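Local coordinates for protein eukaryotic translation initiation factor 4 gamma 2 (Homo sapiens, PDB 4IUL) that probably acts in translation initiation as an eIF4G-family factor whose HEAT-repeat MIF4G domain interacts with the helicase eIF4A, at residues G163-I177 / L199-H212. Numbering follows the deposited sequence.
Sequences GKLDLIHESILHKCI and LCQIMRTVGPRLDH
Ile177 and Leu210 interlock helices 170-177 and 199-210, which run antiparallel at 153° with axes 10.9 Å apart at closest approach, in the HEAT-repeat solenoid of the MIF4G domain. Ile177 is a knob among Leu199, Ile202, Met203 and Leu210; Leu210 returns the fit among Glu170, Leu173, His174 and Ile177. Beside Leu210, Leu173 and Val206 meet tip to tip, CD1 to CG1 at a tight 3.4 Å. Leu210 CD2 lies over one face of the His174 ring in a CH-pi contact, while His174 ND1 is hydrogen-bonded to Tyr222 OH of helix 216-227. The Schellman motif ending helix 141-163, with Asp166 at positive phi, presents OD1 to Arg209 NH1, a 2.7 Å salt bridge meeting OD1 on its anti side, 30° out of the carboxylate plane. With CG between backbone N and carbonyl carbon (chi1 75°), Arg209 reaches the 163-166 turn, Gly163 O over its guanidinium centre. Glu170 and His212 approach from opposite directions, carboxylate and ring nearly coplanar, and His212 NE2 donates to Glu170 OE2 at 2.9 Å. An alanine at Glu170 is likely to leave His212 NE2 without its mate and its ring freer to turn. One water joins that OE2, weakly, to Leu210 O and His174 NE2, 2.6 Å from the water oxygen.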
loop_
_atom_site.group_PDB
_atom_site.type_symbol
_atom_site.label_atom_id
_atom_site.label_comp_id
_atom_site.label_asym_id
_atom_site.label_seq_id
_atom_site.Cartn_x
_atom_site.Cartn_y
_atom_site.Cartn_z
ATOM N N GLY A 163 3.524 3.732 3.820
ATOM C CA GLY A 163 3.322 4.968 4.561
ATOM C C GLY A 163 4.066 4.942 5.891
ATOM O O GLY A 163 4.635 5.939 6.329
ATOM N N LYS A 164 4.067 3.779 6.527
ATOM C CA LYS A 164 4.743 3.593 7.802
ATOM C C LYS A 164 6.237 3.939 7.722
ATOM O O LYS A 164 6.836 4.338 8.713
ATOM C CB LYS A 164 4.543 2.142 8.251
ATOM C CG LYS A 164 5.187 1.742 9.563
ATOM C CD LYS A 164 4.679 0.355 9.968
ATOM C CE LYS A 164 5.601 -0.336 10.962
ATOM N NZ LYS A 164 6.886 -0.764 10.316
ATOM N N LEU A 165 6.828 3.806 6.536
ATOM C CA LEU A 165 8.252 4.093 6.337
ATOM C C LEU A 165 8.459 5.415 5.597
ATOM O O LEU A 165 9.559 5.704 5.119
ATOM C CB LEU A 165 8.900 2.958 5.536
ATOM C CG LEU A 165 8.769 1.543 6.114
ATOM C CD1 LEU A 165 9.196 0.509 5.084
ATOM C CD2 LEU A 165 9.619 1.428 7.361
ATOM N N ASP A 166 7.387 6.200 5.509
ATOM C CA ASP A 166 7.374 7.498 4.838
ATOM C C ASP A 166 7.694 7.421 3.342
ATOM O O ASP A 166 8.275 8.346 2.775
ATOM C CB ASP A 166 8.331 8.483 5.536
ATOM C CG ASP A 166 7.894 9.950 5.364
ATOM O OD1 ASP A 166 6.700 10.248 5.605
ATOM O OD2 ASP A 166 8.735 10.809 4.998
ATOM N N LEU A 167 7.289 6.323 2.709
ATOM C CA LEU A 167 7.518 6.121 1.276
ATOM C C LEU A 167 6.375 6.636 0.382
ATOM O O LEU A 167 6.543 6.746 -0.831
ATOM C CB LEU A 167 7.817 4.638 1.000
ATOM C CG LEU A 167 9.179 4.201 1.578
ATOM C CD1 LEU A 167 9.422 2.701 1.377
ATOM C CD2 LEU A 167 10.282 5.021 0.909
ATOM N N ILE A 168 5.215 6.926 0.975
ATOM C CA ILE A 168 4.084 7.510 0.249
ATOM C C ILE A 168 3.482 8.569 1.178
ATOM O O ILE A 168 3.769 8.569 2.375
ATOM C CB ILE A 168 3.000 6.465 -0.179
ATOM C CG1 ILE A 168 2.596 5.575 0.998
ATOM C CG2 ILE A 168 3.494 5.658 -1.383
ATOM C CD1 ILE A 168 1.515 6.187 1.870
ATOM N N HIS A 169 2.658 9.463 0.634
ATOM C CA HIS A 169 2.074 10.562 1.408
ATOM C C HIS A 169 0.640 10.434 1.969
ATOM O O HIS A 169 -0.074 9.452 1.715
ATOM C CB HIS A 169 2.186 11.841 0.576
ATOM C CG HIS A 169 3.596 12.189 0.200
ATOM N ND1 HIS A 169 3.906 12.961 -0.900
ATOM C CD2 HIS A 169 4.778 11.862 0.776
ATOM C CE1 HIS A 169 5.219 13.092 -0.987
ATOM N NE2 HIS A 169 5.771 12.435 0.018
ATOM N N GLU A 170 0.237 11.465 2.717
ATOM C CA GLU A 170 -1.073 11.549 3.375
ATOM C C GLU A 170 -2.293 11.454 2.472
ATOM O O GLU A 170 -3.295 10.822 2.817
ATOM C CB GLU A 170 -1.199 12.857 4.166
ATOM C CG GLU A 170 -0.286 12.993 5.363
ATOM C CD GLU A 170 -0.805 14.036 6.363
ATOM O OE1 GLU A 170 -1.151 15.158 5.938
ATOM O OE2 GLU A 170 -0.870 13.728 7.574
ATOM N N SER A 171 -2.215 12.101 1.322
ATOM C CA SER A 171 -3.328 12.114 0.399
ATOM C C SER A 171 -3.882 10.739 0.018
ATOM O O SER A 171 -5.088 10.505 0.123
ATOM C CB SER A 171 -2.936 12.881 -0.861
ATOM O OG SER A 171 -4.066 13.053 -1.688
ATOM N N ILE A 172 -3.015 9.830 -0.415
ATOM C CA ILE A 172 -3.477 8.504 -0.827
ATOM C C ILE A 172 -3.969 7.673 0.351
ATOM O O ILE A 172 -4.855 6.826 0.192
ATOM C CB ILE A 172 -2.377 7.718 -1.603
ATOM C CG1 ILE A 172 -3.023 6.572 -2.394
ATOM C CG2 ILE A 172 -1.360 7.161 -0.660
ATOM C CD1 ILE A 172 -2.082 5.843 -3.332
ATOM N N LEU A 173 -3.403 7.910 1.531
ATOM C CA LEU A 173 -3.837 7.185 2.719
ATOM C C LEU A 173 -5.283 7.581 3.041
ATOM O O LEU A 173 -6.118 6.718 3.301
ATOM C CB LEU A 173 -2.923 7.491 3.901
ATOM C CG LEU A 173 -1.530 6.862 3.856
ATOM C CD1 LEU A 173 -0.689 7.448 4.966
ATOM C CD2 LEU A 173 -1.628 5.345 3.996
ATOM N N HIS A 174 -5.585 8.878 3.011
ATOM C CA HIS A 174 -6.955 9.332 3.283
ATOM C C HIS A 174 -7.899 8.759 2.221
ATOM O O HIS A 174 -9.059 8.460 2.503
ATOM C CB HIS A 174 -7.042 10.871 3.281
ATOM C CG HIS A 174 -6.549 11.508 4.545
ATOM N ND1 HIS A 174 -7.266 11.476 5.723
ATOM C CD2 HIS A 174 -5.385 12.142 4.831
ATOM C CE1 HIS A 174 -6.563 12.057 6.680
ATOM N NE2 HIS A 174 -5.416 12.467 6.166
ATOM N N LYS A 175 -7.394 8.598 1.004
ATOM C CA LYS A 175 -8.204 8.065 -0.087
ATOM C C LYS A 175 -8.541 6.591 0.164
ATOM O O LYS A 175 -9.609 6.119 -0.225
ATOM C CB LYS A 175 -7.461 8.229 -1.417
ATOM C CG LYS A 175 -8.347 8.665 -2.562
ATOM C CD LYS A 175 -7.529 9.225 -3.716
ATOM C CE LYS A 175 -6.829 10.510 -3.319
ATOM N NZ LYS A 175 -5.989 11.055 -4.425
ATOM N N CYS A 176 -7.627 5.869 0.811
ATOM C CA CYS A 176 -7.857 4.470 1.138
ATOM C C CYS A 176 -8.926 4.403 2.236
ATOM O O CYS A 176 -9.886 3.641 2.141
ATOM C CB CYS A 176 -6.562 3.809 1.638
ATOM S SG CYS A 176 -5.309 3.475 0.362
ATOM N N ILE A 177 -8.752 5.211 3.278
ATOM C CA ILE A 177 -9.687 5.245 4.394
ATOM C C ILE A 177 -11.101 5.583 3.935
ATOM O O ILE A 177 -12.066 4.980 4.392
ATOM C CB ILE A 177 -9.256 6.286 5.455
ATOM C CG1 ILE A 177 -7.974 5.817 6.148
ATOM C CG2 ILE A 177 -10.391 6.511 6.469
ATOM C CD1 ILE A 177 -7.457 6.771 7.198
ATOM N N LEU A 199 -9.509 -1.433 7.610
ATOM C CA LEU A 199 -9.493 -0.057 8.101
ATOM C C LEU A 199 -8.824 0.041 9.468
ATOM O O LEU A 199 -8.002 0.924 9.701
ATOM C CB LEU A 199 -10.915 0.499 8.188
ATOM C CG LEU A 199 -11.055 1.843 8.906
ATOM C CD1 LEU A 199 -10.333 2.929 8.123
ATOM C CD2 LEU A 199 -12.521 2.184 9.061
ATOM N N CYS A 200 -9.168 -0.866 10.374
ATOM C CA CYS A 200 -8.560 -0.837 11.696
ATOM C C CYS A 200 -7.063 -1.116 11.609
ATOM O O CYS A 200 -6.284 -0.591 12.399
ATOM C CB CYS A 200 -9.251 -1.841 12.625
ATOM S SG CYS A 200 -10.946 -1.346 13.072
ATOM N N GLN A 201 -6.660 -1.936 10.644
ATOM C CA GLN A 201 -5.251 -2.255 10.454
ATOM C C GLN A 201 -4.519 -0.972 10.073
ATOM O O GLN A 201 -3.550 -0.580 10.724
ATOM C CB GLN A 201 -5.084 -3.282 9.336
ATOM C CG GLN A 201 -3.646 -3.689 9.103
ATOM C CD GLN A 201 -3.055 -4.401 10.305
ATOM O OE1 GLN A 201 -3.408 -5.544 10.597
ATOM N NE2 GLN A 201 -2.162 -3.720 11.019
ATOM N N ILE A 202 -4.998 -0.329 9.008
ATOM C CA ILE A 202 -4.432 0.928 8.519
ATOM C C ILE A 202 -4.393 1.965 9.630
ATOM O O ILE A 202 -3.375 2.617 9.854
ATOM C CB ILE A 202 -5.274 1.502 7.348
ATOM C CG1 ILE A 202 -4.836 0.862 6.033
ATOM C CG2 ILE A 202 -5.135 3.021 7.284
ATOM C CD1 ILE A 202 -3.388 1.140 5.673
ATOM N N MET A 203 -5.512 2.107 10.326
ATOM C CA MET A 203 -5.624 3.067 11.412
ATOM C C MET A 203 -4.558 2.861 12.501
ATOM O O MET A 203 -4.007 3.837 13.015
ATOM C CB MET A 203 -7.033 2.997 12.010
ATOM C CG MET A 203 -7.599 4.331 12.461
ATOM S SD MET A 203 -7.865 5.534 11.132
ATOM C CE MET A 203 -6.583 6.628 11.452
ATOM N N ARG A 204 -4.257 1.609 12.852
ATOM C CA ARG A 204 -3.244 1.340 13.879
ATOM C C ARG A 204 -1.832 1.558 13.347
ATOM O O ARG A 204 -0.910 1.821 14.118
ATOM C CB ARG A 204 -3.342 -0.098 14.406
ATOM C CG ARG A 204 -4.638 -0.424 15.134
ATOM C CD ARG A 204 -4.574 -1.801 15.786
ATOM N NE ARG A 204 -3.783 -1.797 17.015
ATOM C CZ ARG A 204 -4.220 -1.333 18.184
ATOM N NH1 ARG A 204 -5.448 -0.837 18.290
ATOM N NH2 ARG A 204 -3.429 -1.361 19.249
ATOM N N THR A 205 -1.679 1.453 12.030
ATOM C CA THR A 205 -0.387 1.612 11.362
ATOM C C THR A 205 -0.031 3.064 11.034
ATOM O O THR A 205 1.086 3.514 11.293
ATOM C CB THR A 205 -0.349 0.815 10.027
ATOM O OG1 THR A 205 -0.654 -0.568 10.267
ATOM C CG2 THR A 205 1.027 0.916 9.390
ATOM N N VAL A 206 -0.989 3.792 10.470
ATOM C CA VAL A 206 -0.781 5.177 10.052
ATOM C C VAL A 206 -1.536 6.247 10.855
ATOM O O VAL A 206 -1.169 7.424 10.832
ATOM C CB VAL A 206 -1.148 5.305 8.554
ATOM C CG1 VAL A 206 -1.420 6.735 8.181
ATOM C CG2 VAL A 206 -0.013 4.762 7.716
ATOM N N GLY A 207 -2.581 5.833 11.564
ATOM C CA GLY A 207 -3.387 6.762 12.340
ATOM C C GLY A 207 -2.677 7.877 13.092
ATOM O O GLY A 207 -3.011 9.050 12.911
ATOM N N PRO A 208 -1.698 7.552 13.947
ATOM C CA PRO A 208 -0.965 8.560 14.718
ATOM C C PRO A 208 -0.301 9.677 13.893
ATOM O O PRO A 208 -0.388 10.845 14.261
ATOM C CB PRO A 208 0.055 7.727 15.496
ATOM C CG PRO A 208 -0.642 6.430 15.668
ATOM C CD PRO A 208 -1.253 6.198 14.308
ATOM N N ARG A 209 0.347 9.330 12.781
ATOM C CA ARG A 209 1.009 10.348 11.966
ATOM C C ARG A 209 0.038 11.225 11.164
ATOM O O ARG A 209 0.362 12.357 10.804
ATOM C CB ARG A 209 2.024 9.709 11.002
ATOM C CG ARG A 209 1.422 8.995 9.795
ATOM C CD ARG A 209 2.382 9.035 8.593
ATOM N NE ARG A 209 3.688 8.463 8.915
ATOM C CZ ARG A 209 4.845 8.886 8.408
ATOM N NH1 ARG A 209 4.872 9.894 7.543
ATOM N NH2 ARG A 209 5.982 8.310 8.779
ATOM N N LEU A 210 -1.153 10.704 10.890
ATOM C CA LEU A 210 -2.145 11.445 10.119
ATOM C C LEU A 210 -2.963 12.401 10.983
ATOM O O LEU A 210 -3.417 13.451 10.519
ATOM C CB LEU A 210 -3.098 10.462 9.436
ATOM C CG LEU A 210 -3.090 10.232 7.922
ATOM C CD1 LEU A 210 -1.696 9.943 7.402
ATOM C CD2 LEU A 210 -4.035 9.066 7.624
ATOM N N ASP A 211 -3.123 12.032 12.249
ATOM C CA ASP A 211 -3.937 12.788 13.187
ATOM C C ASP A 211 -3.315 14.038 13.815
ATOM O O ASP A 211 -3.189 14.123 15.040
ATOM C CB ASP A 211 -4.422 11.828 14.283
ATOM C CG ASP A 211 -5.708 12.284 14.942
ATOM O OD1 ASP A 211 -6.397 13.161 14.376
ATOM O OD2 ASP A 211 -6.036 11.748 16.023
ATOM N N HIS A 212 -2.924 15.006 12.983
ATOM C CA HIS A 212 -2.368 16.250 13.503
ATOM C C HIS A 212 -3.413 17.351 13.377
ATOM O O HIS A 212 -4.421 17.191 12.684
ATOM C CB HIS A 212 -1.052 16.634 12.797
ATOM C CG HIS A 212 -1.117 16.610 11.299
ATOM N ND1 HIS A 212 -1.746 17.590 10.561
ATOM C CD2 HIS A 212 -0.616 15.726 10.403
ATOM C CE1 HIS A 212 -1.628 17.312 9.273
ATOM N NE2 HIS A 212 -0.947 16.185 9.150
HETATM O O HOH W 1 -3.610 13.600 7.701
#